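Local coordinates for protein flavoredoxin (Methanosarcina acetivorans, PDB 3BNK) that binds flavin mononucleotide and probably takes part in electron transfer as a dimeric flavoprotein, at residues N10-P15 and L34-R39; E112-L117 and K155-L160; K79-G84 and N167-V172; E59-A62 and S66-V69. One frame throughout, in Å; residues are numbered along the deposited sequence.

Contact 1: residues N10-P15 and L34-R39. With FMN (flavin mononucleotide), chain D.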
loop_
_atom_site.group_PDB
_atom_site.type_symbol
_atom_site.label_atom_id
_atom_site.label_comp_id
_atom_site.label_asym_id
_atom_site.label_seq_id
_atom_site.Cartn_x
_atom_site.Cartn_y
_atom_site.Cartn_z
ATOM N N ASN B 10 9.488 12.679 5.787
ATOM C CA ASN B 10 8.573 11.737 6.406
ATOM C C ASN B 10 7.194 11.834 5.748
ATOM O O ASN B 10 6.240 12.378 6.313
ATOM C CB ASN B 10 8.488 11.980 7.919
ATOM C CG ASN B 10 7.770 10.861 8.660
ATOM O OD1 ASN B 10 7.321 11.041 9.799
ATOM N ND2 ASN B 10 7.671 9.710 8.036
ATOM N N VAL B 11 7.096 11.304 4.537
ATOM C CA VAL B 11 5.840 11.339 3.811
ATOM C C VAL B 11 5.236 9.949 3.719
ATOM O O VAL B 11 5.939 8.941 3.529
ATOM C CB VAL B 11 5.958 12.091 2.436
ATOM C CG1 VAL B 11 7.398 12.184 1.966
ATOM C CG2 VAL B 11 5.049 11.489 1.370
ATOM N N PHE B 12 3.922 9.907 3.883
ATOM C CA PHE B 12 3.182 8.667 3.861
ATOM C C PHE B 12 2.618 8.453 2.460
ATOM O O PHE B 12 2.665 9.358 1.612
ATOM C CB PHE B 12 2.078 8.719 4.917
ATOM C CG PHE B 12 2.591 8.628 6.341
ATOM C CD1 PHE B 12 3.109 9.750 6.991
ATOM C CD2 PHE B 12 2.545 7.418 7.029
ATOM C CE1 PHE B 12 3.575 9.675 8.315
ATOM C CE2 PHE B 12 3.007 7.321 8.350
ATOM C CZ PHE B 12 3.532 8.457 8.996
ATOM N N ILE B 13 2.103 7.253 2.201
ATOM C CA ILE B 13 1.532 6.963 0.892
ATOM C C ILE B 13 0.140 7.633 0.833
ATOM O O ILE B 13 -0.597 7.596 1.824
ATOM C CB ILE B 13 1.431 5.421 0.618
ATOM C CG1 ILE B 13 2.772 4.721 0.875
ATOM C CG2 ILE B 13 0.897 5.136 -0.813
ATOM C CD1 ILE B 13 3.916 5.207 0.004
ATOM N N TYR B 14 -0.172 8.243 -0.312
ATOM C CA TYR B 14 -1.449 8.939 -0.560
ATOM C C TYR B 14 -2.378 8.181 -1.516
ATOM O O TYR B 14 -2.160 8.204 -2.728
ATOM C CB TYR B 14 -1.198 10.376 -1.066
ATOM C CG TYR B 14 -0.704 11.279 0.040
ATOM C CD1 TYR B 14 0.630 11.264 0.432
ATOM C CD2 TYR B 14 -1.591 12.108 0.741
ATOM C CE1 TYR B 14 1.087 12.068 1.490
ATOM C CE2 TYR B 14 -1.147 12.917 1.787
ATOM C CZ TYR B 14 0.192 12.888 2.158
ATOM O OH TYR B 14 0.621 13.674 3.206
ATOM N N PRO B 15 -3.408 7.491 -0.973
ATOM C CA PRO B 15 -3.667 7.280 0.447
ATOM C C PRO B 15 -3.084 5.943 0.872
ATOM O O PRO B 15 -2.507 5.228 0.048
ATOM C CB PRO B 15 -5.193 7.149 0.486
ATOM C CG PRO B 15 -5.491 6.383 -0.799
ATOM C CD PRO B 15 -4.463 6.864 -1.805
ATOM N N LEU B 34 -4.067 -0.955 10.755
ATOM C CA LEU B 34 -2.871 -1.079 9.903
ATOM C C LEU B 34 -3.073 -0.468 8.517
ATOM O O LEU B 34 -3.979 -0.844 7.795
ATOM C CB LEU B 34 -2.426 -2.556 9.771
ATOM C CG LEU B 34 -1.318 -2.878 8.749
ATOM C CD1 LEU B 34 0.048 -2.696 9.367
ATOM C CD2 LEU B 34 -1.445 -4.311 8.191
ATOM N N GLY B 35 -2.201 0.466 8.157
ATOM C CA GLY B 35 -2.239 1.126 6.850
ATOM C C GLY B 35 -1.026 0.747 6.025
ATOM O O GLY B 35 -1.038 0.880 4.798
ATOM N N TRP B 36 0.027 0.268 6.697
ATOM C CA TRP B 36 1.258 -0.156 6.020
ATOM C C TRP B 36 1.150 -1.622 5.586
ATOM O O TRP B 36 1.758 -2.509 6.208
ATOM C CB TRP B 36 2.496 0.053 6.919
ATOM C CG TRP B 36 2.785 1.514 7.305
ATOM C CD1 TRP B 36 1.939 2.589 7.176
ATOM C CD2 TRP B 36 3.977 2.019 7.920
ATOM N NE1 TRP B 36 2.531 3.726 7.659
ATOM C CE2 TRP B 36 3.781 3.409 8.131
ATOM C CE3 TRP B 36 5.183 1.433 8.335
ATOM C CZ2 TRP B 36 4.763 4.228 8.708
ATOM C CZ3 TRP B 36 6.155 2.248 8.917
ATOM C CH2 TRP B 36 5.935 3.633 9.100
ATOM N N VAL B 37 0.354 -1.859 4.541
ATOM C CA VAL B 37 0.176 -3.189 3.947
ATOM C C VAL B 37 0.349 -3.060 2.458
ATOM O O VAL B 37 -0.208 -2.149 1.847
ATOM C CB VAL B 37 -1.261 -3.769 3.998
ATOM C CG1 VAL B 37 -1.227 -5.305 4.298
ATOM C CG2 VAL B 37 -2.249 -2.921 4.839
ATOM N N SER B 38 1.044 -4.017 1.867
ATOM C CA SER B 38 1.199 -4.058 0.433
ATOM C C SER B 38 1.496 -5.468 -0.021
ATOM O O SER B 38 2.052 -6.245 0.739
ATOM C CB SER B 38 2.362 -3.168 0.005
ATOM O OG SER B 38 2.564 -3.339 -1.364
ATOM N N ARG B 39 1.144 -5.775 -1.274
ATOM C CA ARG B 39 1.675 -6.976 -1.936
ATOM C C ARG B 39 3.188 -6.847 -2.124
ATOM O O ARG B 39 3.739 -5.739 -2.247
ATOM C CB ARG B 39 0.953 -7.284 -3.253
ATOM C CG ARG B 39 -0.416 -7.952 -3.078
ATOM C CD ARG B 39 -0.326 -9.403 -2.590
ATOM N NE ARG B 39 0.346 -10.286 -3.544
ATOM C CZ ARG B 39 -0.286 -10.979 -4.496
ATOM N NH1 ARG B 39 -1.604 -10.903 -4.618
ATOM N NH2 ARG B 39 0.398 -11.744 -5.331
HETATM N N1 FMN D . 0.855 1.185 13.541
HETATM C C2 FMN D . 1.827 0.499 12.840
HETATM O O2 FMN D . 2.808 0.081 13.443
HETATM N N3 FMN D . 1.688 0.279 11.480
HETATM C C4 FMN D . 0.563 0.760 10.830
HETATM O O4 FMN D . 0.451 0.573 9.624
HETATM C C4A FMN D . -0.421 1.459 11.540
HETATM N N5 FMN D . -1.547 1.954 10.896
HETATM C C5A FMN D . -2.528 2.628 11.599
HETATM C C6 FMN D . -3.661 3.085 10.915
HETATM C C7 FMN D . -4.664 3.779 11.610
HETATM C C7M FMN D . -5.910 4.162 10.870
HETATM C C8 FMN D . -4.529 4.005 12.988
HETATM C C8M FMN D . -5.690 4.526 13.808
HETATM C C9 FMN D . -3.398 3.526 13.663
HETATM C C9A FMN D . -2.397 2.831 12.983
HETATM N N10 FMN D . -1.263 2.344 13.644
HETATM C C10 FMN D . -0.277 1.669 12.918
HETATM C "C1'" FMN D . -1.139 2.455 15.141
HETATM C "C2'" FMN D . -1.463 1.156 15.866
HETATM O "O2'" FMN D . -2.609 0.549 15.301
HETATM C "C3'" FMN D . -1.767 1.414 17.343
HETATM O "O3'" FMN D . -0.666 1.970 18.039
HETATM C "C4'" FMN D . -2.292 0.157 18.033
HETATM O "O4'" FMN D . -2.811 0.516 19.286
HETATM C "C5'" FMN D . -1.263 -0.951 18.223
HETATM O "O5'" FMN D . -1.992 -2.006 18.822
HETATM P P FMN D . -1.290 -3.163 19.704
HETATM O O1P FMN D . -0.388 -2.522 20.719
HETATM O O2P FMN D . -0.460 -3.998 18.776
HETATM O O3P FMN D . -2.305 -4.049 20.371
#

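Contact 2: residues E112-L117 and K155-L160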
loop_
_atom_site.group_PDB
_atom_site.type_symbol
_atom_site.label_atom_id
_atom_site.label_comp_id
_atom_site.label_asym_id
_atom_site.label_seq_id
_atom_site.Cartn_x
_atom_site.Cartn_y
_atom_site.Cartn_z
ATOM N N GLU B 112 -16.952 -9.737 10.797
ATOM C CA GLU B 112 -17.682 -8.593 10.267
ATOM C C GLU B 112 -16.960 -7.913 9.083
ATOM O O GLU B 112 -17.599 -7.270 8.245
ATOM C CB GLU B 112 -18.009 -7.615 11.402
ATOM C CG GLU B 112 -18.808 -8.269 12.578
ATOM C CD GLU B 112 -17.969 -8.665 13.831
ATOM O OE1 GLU B 112 -16.941 -9.347 13.719
ATOM O OE2 GLU B 112 -18.376 -8.315 14.958
ATOM N N CYS B 113 -15.641 -8.086 9.005
ATOM C CA CYS B 113 -14.844 -7.547 7.895
ATOM C C CYS B 113 -15.208 -8.184 6.542
ATOM O O CYS B 113 -15.579 -9.355 6.467
ATOM C CB CYS B 113 -13.338 -7.645 8.189
ATOM S SG CYS B 113 -12.764 -6.388 9.386
ATOM N N THR B 114 -15.095 -7.402 5.475
ATOM C CA THR B 114 -15.583 -7.830 4.177
ATOM C C THR B 114 -14.665 -8.825 3.481
ATOM O O THR B 114 -15.093 -9.547 2.566
ATOM C CB THR B 114 -15.843 -6.625 3.256
ATOM O OG1 THR B 114 -14.594 -6.048 2.841
ATOM C CG2 THR B 114 -16.715 -5.587 3.984
ATOM N N LEU B 115 -13.406 -8.843 3.913
ATOM C CA LEU B 115 -12.357 -9.664 3.312
ATOM C C LEU B 115 -11.285 -9.925 4.365
ATOM O O LEU B 115 -10.846 -9.000 5.065
ATOM C CB LEU B 115 -11.754 -8.964 2.075
ATOM C CG LEU B 115 -10.540 -9.569 1.341
ATOM C CD1 LEU B 115 -10.874 -10.867 0.544
ATOM C CD2 LEU B 115 -9.924 -8.547 0.419
ATOM N N ASN B 116 -10.886 -11.191 4.478
ATOM C CA ASN B 116 -9.840 -11.617 5.425
ATOM C C ASN B 116 -8.755 -12.430 4.729
ATOM O O ASN B 116 -9.050 -13.430 4.075
ATOM C CB ASN B 116 -10.424 -12.452 6.582
ATOM C CG ASN B 116 -11.814 -12.010 6.990
ATOM O OD1 ASN B 116 -12.814 -12.493 6.448
ATOM N ND2 ASN B 116 -11.889 -11.116 7.976
ATOM N N LEU B 117 -7.511 -11.977 4.863
ATOM C CA LEU B 117 -6.358 -12.673 4.308
ATOM C C LEU B 117 -5.560 -13.313 5.437
ATOM O O LEU B 117 -5.030 -12.621 6.296
ATOM C CB LEU B 117 -5.480 -11.722 3.474
ATOM C CG LEU B 117 -6.175 -10.802 2.457
ATOM C CD1 LEU B 117 -5.163 -9.944 1.687
ATOM C CD2 LEU B 117 -7.121 -11.565 1.469
ATOM N N LYS B 155 -16.715 -1.602 -4.480
ATOM C CA LYS B 155 -17.895 -0.797 -4.126
ATOM C C LYS B 155 -18.820 -1.543 -3.154
ATOM O O LYS B 155 -19.411 -0.932 -2.258
ATOM C CB LYS B 155 -18.661 -0.336 -5.378
ATOM C CG LYS B 155 -17.889 0.583 -6.315
ATOM C CD LYS B 155 -18.042 2.054 -5.935
ATOM C CE LYS B 155 -16.789 2.639 -5.330
ATOM N NZ LYS B 155 -16.960 4.112 -5.108
ATOM N N LYS B 156 -18.927 -2.862 -3.329
ATOM C CA LYS B 156 -19.624 -3.709 -2.378
ATOM C C LYS B 156 -18.914 -3.693 -1.021
ATOM O O LYS B 156 -19.558 -3.598 0.022
ATOM C CB LYS B 156 -19.727 -5.137 -2.911
ATOM C CG LYS B 156 -20.925 -5.387 -3.837
ATOM C CD LYS B 156 -20.750 -6.711 -4.596
ATOM C CE LYS B 156 -22.066 -7.201 -5.215
ATOM N NZ LYS B 156 -21.988 -8.649 -5.661
ATOM N N MET B 157 -17.584 -3.773 -1.053
ATOM C CA MET B 157 -16.755 -3.783 0.159
ATOM C C MET B 157 -16.852 -2.493 0.961
ATOM O O MET B 157 -16.846 -2.530 2.194
ATOM C CB MET B 157 -15.294 -4.053 -0.202
ATOM C CG MET B 157 -15.076 -5.435 -0.804
ATOM S SD MET B 157 -13.390 -5.769 -1.307
ATOM C CE MET B 157 -12.486 -5.408 0.196
ATOM N N ASP B 158 -16.945 -1.369 0.248
ATOM C CA ASP B 158 -16.932 -0.023 0.841
ATOM C C ASP B 158 -15.816 0.146 1.899
ATOM O O ASP B 158 -16.099 0.477 3.070
ATOM C CB ASP B 158 -18.318 0.345 1.408
ATOM C CG ASP B 158 -18.408 1.798 1.875
ATOM O OD1 ASP B 158 -19.004 2.033 2.958
ATOM O OD2 ASP B 158 -17.892 2.700 1.177
ATOM N N PRO B 159 -14.542 -0.074 1.489
ATOM C CA PRO B 159 -13.457 0.018 2.463
ATOM C C PRO B 159 -13.077 1.462 2.777
ATOM O O PRO B 159 -13.441 2.394 2.032
ATOM C CB PRO B 159 -12.294 -0.663 1.740
ATOM C CG PRO B 159 -12.503 -0.316 0.325
ATOM C CD PRO B 159 -14.022 -0.393 0.145
ATOM N N LEU B 160 -12.338 1.626 3.869
ATOM C CA LEU B 160 -11.793 2.931 4.251
ATOM C C LEU B 160 -10.384 3.160 3.698
ATOM O O LEU B 160 -9.683 2.213 3.350
ATOM C CB LEU B 160 -11.798 3.073 5.774
ATOM C CG LEU B 160 -13.190 3.149 6.390
ATOM C CD1 LEU B 160 -13.126 2.795 7.879
ATOM C CD2 LEU B 160 -13.805 4.542 6.124
HETATM O O HOH W 1 -14.297 -3.396 3.153
#

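Contact 3: residues K79-G84 and N167-V172. With FMN (flavin mononucleotide), chain D.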
loop_
_atom_site.group_PDB
_atom_site.type_symbol
_atom_site.label_atom_id
_atom_site.label_comp_id
_atom_site.label_asym_id
_atom_site.label_seq_id
_atom_site.Cartn_x
_atom_site.Cartn_y
_atom_site.Cartn_z
ATOM N N LYS B 79 -14.873 1.378 15.675
ATOM C CA LYS B 79 -14.201 0.166 16.186
ATOM C C LYS B 79 -12.798 0.035 15.603
ATOM O O LYS B 79 -11.845 -0.288 16.327
ATOM C CB LYS B 79 -15.007 -1.096 15.865
ATOM C CG LYS B 79 -16.115 -1.436 16.838
ATOM C CD LYS B 79 -16.676 -2.829 16.567
ATOM C CE LYS B 79 -17.782 -3.197 17.572
ATOM N NZ LYS B 79 -18.430 -4.504 17.238
ATOM N N THR B 80 -12.687 0.297 14.299
ATOM C CA THR B 80 -11.406 0.284 13.590
ATOM C C THR B 80 -10.409 1.263 14.214
ATOM O O THR B 80 -9.305 0.869 14.604
ATOM C CB THR B 80 -11.573 0.585 12.068
ATOM O OG1 THR B 80 -12.458 -0.371 11.482
ATOM C CG2 THR B 80 -10.220 0.524 11.346
ATOM N N ASP B 81 -10.814 2.529 14.318
ATOM C CA ASP B 81 -9.965 3.579 14.880
ATOM C C ASP B 81 -9.556 3.271 16.327
ATOM O O ASP B 81 -8.397 3.477 16.715
ATOM C CB ASP B 81 -10.683 4.919 14.799
ATOM C CG ASP B 81 -9.738 6.085 14.870
ATOM O OD1 ASP B 81 -8.756 6.121 14.090
ATOM O OD2 ASP B 81 -9.977 6.965 15.719
ATOM N N TYR B 82 -10.514 2.753 17.100
ATOM C CA TYR B 82 -10.305 2.306 18.469
ATOM C C TYR B 82 -9.183 1.277 18.582
ATOM O O TYR B 82 -8.404 1.298 19.535
ATOM C CB TYR B 82 -11.606 1.735 19.043
ATOM C CG TYR B 82 -11.464 1.176 20.450
ATOM C CD1 TYR B 82 -11.186 2.025 21.534
ATOM C CD2 TYR B 82 -11.605 -0.199 20.702
ATOM C CE1 TYR B 82 -11.056 1.530 22.822
ATOM C CE2 TYR B 82 -11.474 -0.709 22.006
ATOM C CZ TYR B 82 -11.191 0.169 23.055
ATOM O OH TYR B 82 -11.065 -0.291 24.345
ATOM N N CYS B 83 -9.119 0.376 17.605
ATOM C CA CYS B 83 -8.058 -0.623 17.510
ATOM C C CYS B 83 -6.700 -0.009 17.185
ATOM O O CYS B 83 -5.676 -0.640 17.412
ATOM C CB CYS B 83 -8.425 -1.674 16.459
ATOM S SG CYS B 83 -9.608 -2.850 17.097
ATOM N N GLY B 84 -6.698 1.213 16.647
ATOM C CA GLY B 84 -5.459 1.951 16.418
ATOM C C GLY B 84 -5.123 2.972 17.494
ATOM O O GLY B 84 -4.188 3.738 17.327
ATOM N N ASN B 167 -4.198 12.820 9.418
ATOM C CA ASN B 167 -5.068 11.873 10.124
ATOM C C ASN B 167 -6.541 11.860 9.688
ATOM O O ASN B 167 -7.437 12.082 10.504
ATOM C CB ASN B 167 -4.934 12.031 11.647
ATOM C CG ASN B 167 -3.532 11.720 12.145
ATOM O OD1 ASN B 167 -2.728 11.095 11.446
ATOM N ND2 ASN B 167 -3.231 12.157 13.359
ATOM N N SER B 168 -6.783 11.584 8.404
ATOM C CA SER B 168 -8.155 11.551 7.867
ATOM C C SER B 168 -8.535 10.176 7.313
ATOM O O SER B 168 -7.697 9.435 6.816
ATOM C CB SER B 168 -8.359 12.620 6.786
ATOM O OG SER B 168 -7.824 13.883 7.168
ATOM N N TYR B 169 -9.814 9.838 7.423
ATOM C CA TYR B 169 -10.369 8.694 6.721
ATOM C C TYR B 169 -11.140 9.202 5.524
ATOM O O TYR B 169 -11.642 10.340 5.536
ATOM C CB TYR B 169 -11.299 7.894 7.623
ATOM C CG TYR B 169 -10.627 7.070 8.709
ATOM C CD1 TYR B 169 -10.865 7.352 10.054
ATOM C CD2 TYR B 169 -9.790 5.994 8.391
ATOM C CE1 TYR B 169 -10.290 6.599 11.063
ATOM C CE2 TYR B 169 -9.201 5.212 9.402
ATOM C CZ TYR B 169 -9.461 5.525 10.741
ATOM O OH TYR B 169 -8.894 4.798 11.765
ATOM N N TRP B 170 -11.203 8.357 4.495
ATOM C CA TRP B 170 -11.897 8.633 3.240
ATOM C C TRP B 170 -12.546 7.335 2.768
ATOM O O TRP B 170 -12.143 6.234 3.172
ATOM C CB TRP B 170 -10.925 9.150 2.151
ATOM C CG TRP B 170 -9.987 10.204 2.652
ATOM C CD1 TRP B 170 -8.781 10.004 3.282
ATOM C CD2 TRP B 170 -10.182 11.620 2.601
ATOM N NE1 TRP B 170 -8.226 11.211 3.626
ATOM C CE2 TRP B 170 -9.058 12.219 3.217
ATOM C CE3 TRP B 170 -11.193 12.445 2.090
ATOM C CZ2 TRP B 170 -8.920 13.605 3.341
ATOM C CZ3 TRP B 170 -11.054 13.829 2.216
ATOM C CH2 TRP B 170 -9.922 14.389 2.838
ATOM N N THR B 171 -13.563 7.463 1.923
ATOM C CA THR B 171 -14.057 6.313 1.165
ATOM C C THR B 171 -13.593 6.401 -0.282
ATOM O O THR B 171 -13.011 7.413 -0.694
ATOM C CB THR B 171 -15.594 6.163 1.250
ATOM O OG1 THR B 171 -16.223 7.409 0.935
ATOM C CG2 THR B 171 -16.006 5.702 2.644
ATOM N N VAL B 172 -13.834 5.331 -1.039
ATOM C CA VAL B 172 -13.441 5.242 -2.445
ATOM C C VAL B 172 -14.413 6.084 -3.265
ATOM O O VAL B 172 -15.622 6.054 -3.014
ATOM C CB VAL B 172 -13.477 3.775 -2.950
ATOM C CG1 VAL B 172 -13.154 3.692 -4.453
ATOM C CG2 VAL B 172 -12.524 2.875 -2.117
HETATM N N1 FMN D . 0.855 1.185 13.541
HETATM C C2 FMN D . 1.827 0.499 12.840
HETATM O O2 FMN D . 2.808 0.081 13.443
HETATM N N3 FMN D . 1.688 0.279 11.480
HETATM C C4 FMN D . 0.563 0.760 10.830
HETATM O O4 FMN D . 0.451 0.573 9.624
HETATM C C4A FMN D . -0.421 1.459 11.540
HETATM N N5 FMN D . -1.547 1.954 10.896
HETATM C C5A FMN D . -2.528 2.628 11.599
HETATM C C6 FMN D . -3.661 3.085 10.915
HETATM C C7 FMN D . -4.664 3.779 11.610
HETATM C C7M FMN D . -5.910 4.162 10.870
HETATM C C8 FMN D . -4.529 4.005 12.988
HETATM C C8M FMN D . -5.690 4.526 13.808
HETATM C C9 FMN D . -3.398 3.526 13.663
HETATM C C9A FMN D . -2.397 2.831 12.983
HETATM N N10 FMN D . -1.263 2.344 13.644
HETATM C C10 FMN D . -0.277 1.669 12.918
HETATM C "C1'" FMN D . -1.139 2.455 15.141
HETATM C "C2'" FMN D . -1.463 1.156 15.866
HETATM O "O2'" FMN D . -2.609 0.549 15.301
HETATM C "C3'" FMN D . -1.767 1.414 17.343
HETATM O "O3'" FMN D . -0.666 1.970 18.039
HETATM C "C4'" FMN D . -2.292 0.157 18.033
HETATM O "O4'" FMN D . -2.811 0.516 19.286
HETATM C "C5'" FMN D . -1.263 -0.951 18.223
HETATM O "O5'" FMN D . -1.992 -2.006 18.822
HETATM P P FMN D . -1.290 -3.163 19.704
HETATM O O1P FMN D . -0.388 -2.522 20.719
HETATM O O2P FMN D . -0.460 -3.998 18.776
HETATM O O3P FMN D . -2.305 -4.049 20.371
#

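Contact 4: residues E59-A62 and S66-V69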
loop_
_atom_site.group_PDB
_atom_site.type_symbol
_atom_site.label_atom_id
_atom_site.label_comp_id
_atom_site.label_asym_id
_atom_site.label_seq_id
_atom_site.Cartn_x
_atom_site.Cartn_y
_atom_site.Cartn_z
ATOM N N GLU B 59 5.076 -9.225 19.023
ATOM C CA GLU B 59 5.308 -10.398 19.893
ATOM C C GLU B 59 4.471 -11.587 19.447
ATOM O O GLU B 59 4.952 -12.701 19.435
ATOM C CB GLU B 59 4.935 -10.120 21.348
ATOM C CG GLU B 59 5.604 -8.925 21.983
ATOM C CD GLU B 59 5.215 -8.767 23.437
ATOM O OE1 GLU B 59 4.796 -9.780 24.069
ATOM O OE2 GLU B 59 5.349 -7.630 23.943
ATOM N N GLY B 60 3.206 -11.334 19.122
ATOM C CA GLY B 60 2.287 -12.374 18.699
ATOM C C GLY B 60 2.593 -12.920 17.317
ATOM O O GLY B 60 2.563 -14.132 17.107
ATOM N N ILE B 61 2.889 -12.032 16.369
ATOM C CA ILE B 61 3.274 -12.482 15.038
ATOM C C ILE B 61 4.578 -13.301 15.095
ATOM O O ILE B 61 4.679 -14.351 14.459
ATOM C CB ILE B 61 3.334 -11.337 14.002
ATOM C CG1 ILE B 61 1.971 -10.622 13.932
ATOM C CG2 ILE B 61 3.704 -11.879 12.633
ATOM C CD1 ILE B 61 1.906 -9.495 12.922
ATOM N N ALA B 62 5.544 -12.846 15.895
ATOM C CA ALA B 62 6.776 -13.619 16.104
ATOM C C ALA B 62 6.512 -14.997 16.729
ATOM O O ALA B 62 7.097 -15.977 16.296
ATOM C CB ALA B 62 7.790 -12.810 16.930
ATOM N N SER B 66 2.285 -16.168 12.098
ATOM C CA SER B 66 1.054 -16.007 11.340
ATOM C C SER B 66 0.345 -14.711 11.707
ATOM O O SER B 66 0.544 -14.177 12.792
ATOM C CB SER B 66 0.114 -17.198 11.542
ATOM O OG SER B 66 -0.557 -17.125 12.783
ATOM N N PHE B 67 -0.495 -14.229 10.788
ATOM C CA PHE B 67 -1.302 -13.050 11.009
ATOM C C PHE B 67 -2.420 -12.970 9.962
ATOM O O PHE B 67 -2.418 -13.698 8.964
ATOM C CB PHE B 67 -0.440 -11.772 11.009
ATOM C CG PHE B 67 0.222 -11.466 9.681
ATOM C CD1 PHE B 67 -0.419 -10.660 8.732
ATOM C CD2 PHE B 67 1.497 -11.963 9.383
ATOM C CE1 PHE B 67 0.199 -10.357 7.515
ATOM C CE2 PHE B 67 2.124 -11.677 8.163
ATOM C CZ PHE B 67 1.478 -10.872 7.228
ATOM N N SER B 68 -3.384 -12.092 10.217
ATOM C CA SER B 68 -4.425 -11.823 9.239
ATOM C C SER B 68 -4.492 -10.349 8.888
ATOM O O SER B 68 -4.113 -9.484 9.678
ATOM C CB SER B 68 -5.794 -12.313 9.735
ATOM O OG SER B 68 -6.163 -11.649 10.929
ATOM N N VAL B 69 -4.980 -10.088 7.684
ATOM C CA VAL B 69 -5.242 -8.751 7.199
ATOM C C VAL B 69 -6.737 -8.712 6.894
ATOM O O VAL B 69 -7.221 -9.489 6.071
ATOM C CB VAL B 69 -4.401 -8.436 5.944
ATOM C CG1 VAL B 69 -4.645 -7.012 5.481
ATOM C CG2 VAL B 69 -2.921 -8.635 6.225
#

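Contact 1: residues N10-P15 and L34-R39
The rings of Phe-12 and Trp-36 meet rim to rim, neither lying over the other. Over one indole face of Trp-36 comes the C4=O4 corner of the flavin, FMN C4 standing 4.2 Å above the plane and offset toward the rim; at the indole edge, near its plane, comes Phe-12. Phe-12 CE2 touches Trp-36 CZ2 at 3.6 Å, and Trp-36 NE1 is 3.7 Å from Phe-12 CD2, with the two planes inclined at 52°. Trp-36 CG is turned anti to its own carbonyl carbon (chi1 -63°), which brings CB, CG and CD1 beneath the flavin carbonyl oxygen. Trp-36 is the centre of an inverse gamma turn where strand 28-41 is interrupted and the backbone faces the flavin: Gly-35 N and Trp-36 N each donate to FMN O4 at 3.0 Å, and Gly-35 N makes a weak bond to FMN N5. Two N-H groups thus grip one oxygen and fix the pyrimidine end of the isoalloxazine. Arg-39 of the second subunit makes a cation-pi contact with Phe-12.

Contact 2: residues E112-L117 and K155-L160
Met-157, the last residue of the short helix 154-157, sends its side chain obliquely across those of Thr-114 and Leu-115, which lead into strand 115-126. Its chain is extended at chi2 and bends at chi3 (54°), and this bend carries the methyl CE into the angle between the two partners. Met-157 CE lies 3.4 Å from Thr-114 OG1 and 4.1 Å from Leu-115 CD2, so one methyl meets a hydroxyl oxygen and a leucine branch. Thr-114 uses both its branches: OG1 also comes close to the base of the methionine, 3.7 Å from Met-157 CB, while the methyl CG2 sits 3.5 Å from Met-157 O. A water spans the polar part, 2.7 Å from Thr-114 OG1 and probably donating to Met-157 O at 2.9 Å. Thr-114 OG1 also has a weak bond with Phe-71 O, on the neighbouring strand 66-71. Tyr-14 of the second subunit packs on Leu-115, Met-157 and Pro-159, placing this contact at the dimer interface. With no direct hydrogen bond between the segments, the direct contact is van der Waals, through CB, CG and CE of Met-157, and the water gives the buried Thr-114 hydroxyl and the helix-end carbonyl a shared polar partner.

Contact 3: residues K79-G84 and N167-V172
Asp-81 in helix 77-83 and Tyr-169 in strand 168-178 keep their backbones well apart, CA to CA 9.6 Å, and the long tyrosine reaches over to the short aspartate. The helix finishes beside the flavin, where Gly-84 N bonds to Asp-81 O and Gly-84 O passes 3.4 Å from FMN C3'. The strand pairs at Tyr-169 and Trp-170 with an antiparallel strand of the second subunit, so the sheet continues across the interface. Asp-81 CG lies opposite its backbone nitrogen (chi1 -159°), which swings the carboxylate to the phenol. Tyr-169 OH donates to Asp-81 OD1 at 2.7 Å, reaching the anti side of that oxygen 21° out of the carboxylate plane; the carboxylate comes to the ring at its edge, the two planes standing 82° apart. The same hydroxyl lies 3.2 Å from the flavin methyl FMN C7M. A phenylalanine in place of Tyr-169 would probably leave Asp-81 OD1 without its phenol donor and open a gap beside the flavin methyl. Backbone N-H groups of Leu-180, Lys-181 and Gly-183 of the second subunit also bind this carboxylate, which probably stabilises its negative charge and ties the dimethylbenzene end of the pocket to the dimer partner.

Contact 4: residues E59-A62 and S66-V69
Ile-61 of helix 57-64 lies against Phe-67 and the backbone of Ser-66 in strand 66-71, the two side chains crossing at a slant. Both branches of the isoleucine are used. CG1 is turned opposite the carbonyl carbon (chi1 -57°) and the chain beyond is extended (chi2 -179°), which carries Ile-61 CD1 to within 3.8 Å of Phe-67 CB. The shorter branch meets the ring itself, Ile-61 CG2 lying 3.9 Å from Phe-67 CD2. Phe-67 CG stands between backbone nitrogen and carbonyl carbon (chi1 65°), a rotamer that lifts the ring off the strand beside the isoleucine. Ser-66 O comes near the branched end, 4.0 Å from Ile-61 CG1, while the serine side chain starts away from the helix and packs on Leu-104 and Thr-106. Cutting Ile-61 back to an alanine is likely to open a gap beside Phe-67 CB and CD2 and weaken the helix's apolar hold on the strand. Leu-21 and Val-121 each touch both Ile-61 and Phe-67, and Val-49 adds to the phenylalanine, so three other strands meet here. A short helix held by apolar side chains over a curled antiparallel sheet, with Thr-57 at its start binding FMN, is consistent with the split-barrel fold of the flavin reductase-like family.

From the N terminus, contact 1 comes first, closing a loop made mostly of strands 16-25 and 28-41 and folding residues 10-15 back against Trp-36. Contact 4 follows in series as a tight helix-to-strand turn, 59-62 against 66-69. Contact 3 then opens at 79-84 and spans a long excursion; contact 2 opens and closes within it, and 167-172 ends the span. Neighbouring contacts meet in or beside the main sheet: Val-37 packs on Val-69, Leu-117 N probably bonds to Val-69 O, and Pro-159 lies on Val-172. Contacts 1 and 3 hold different ends of the flavin ring system, and contacts 1, 2 and 3 all reach the second subunit.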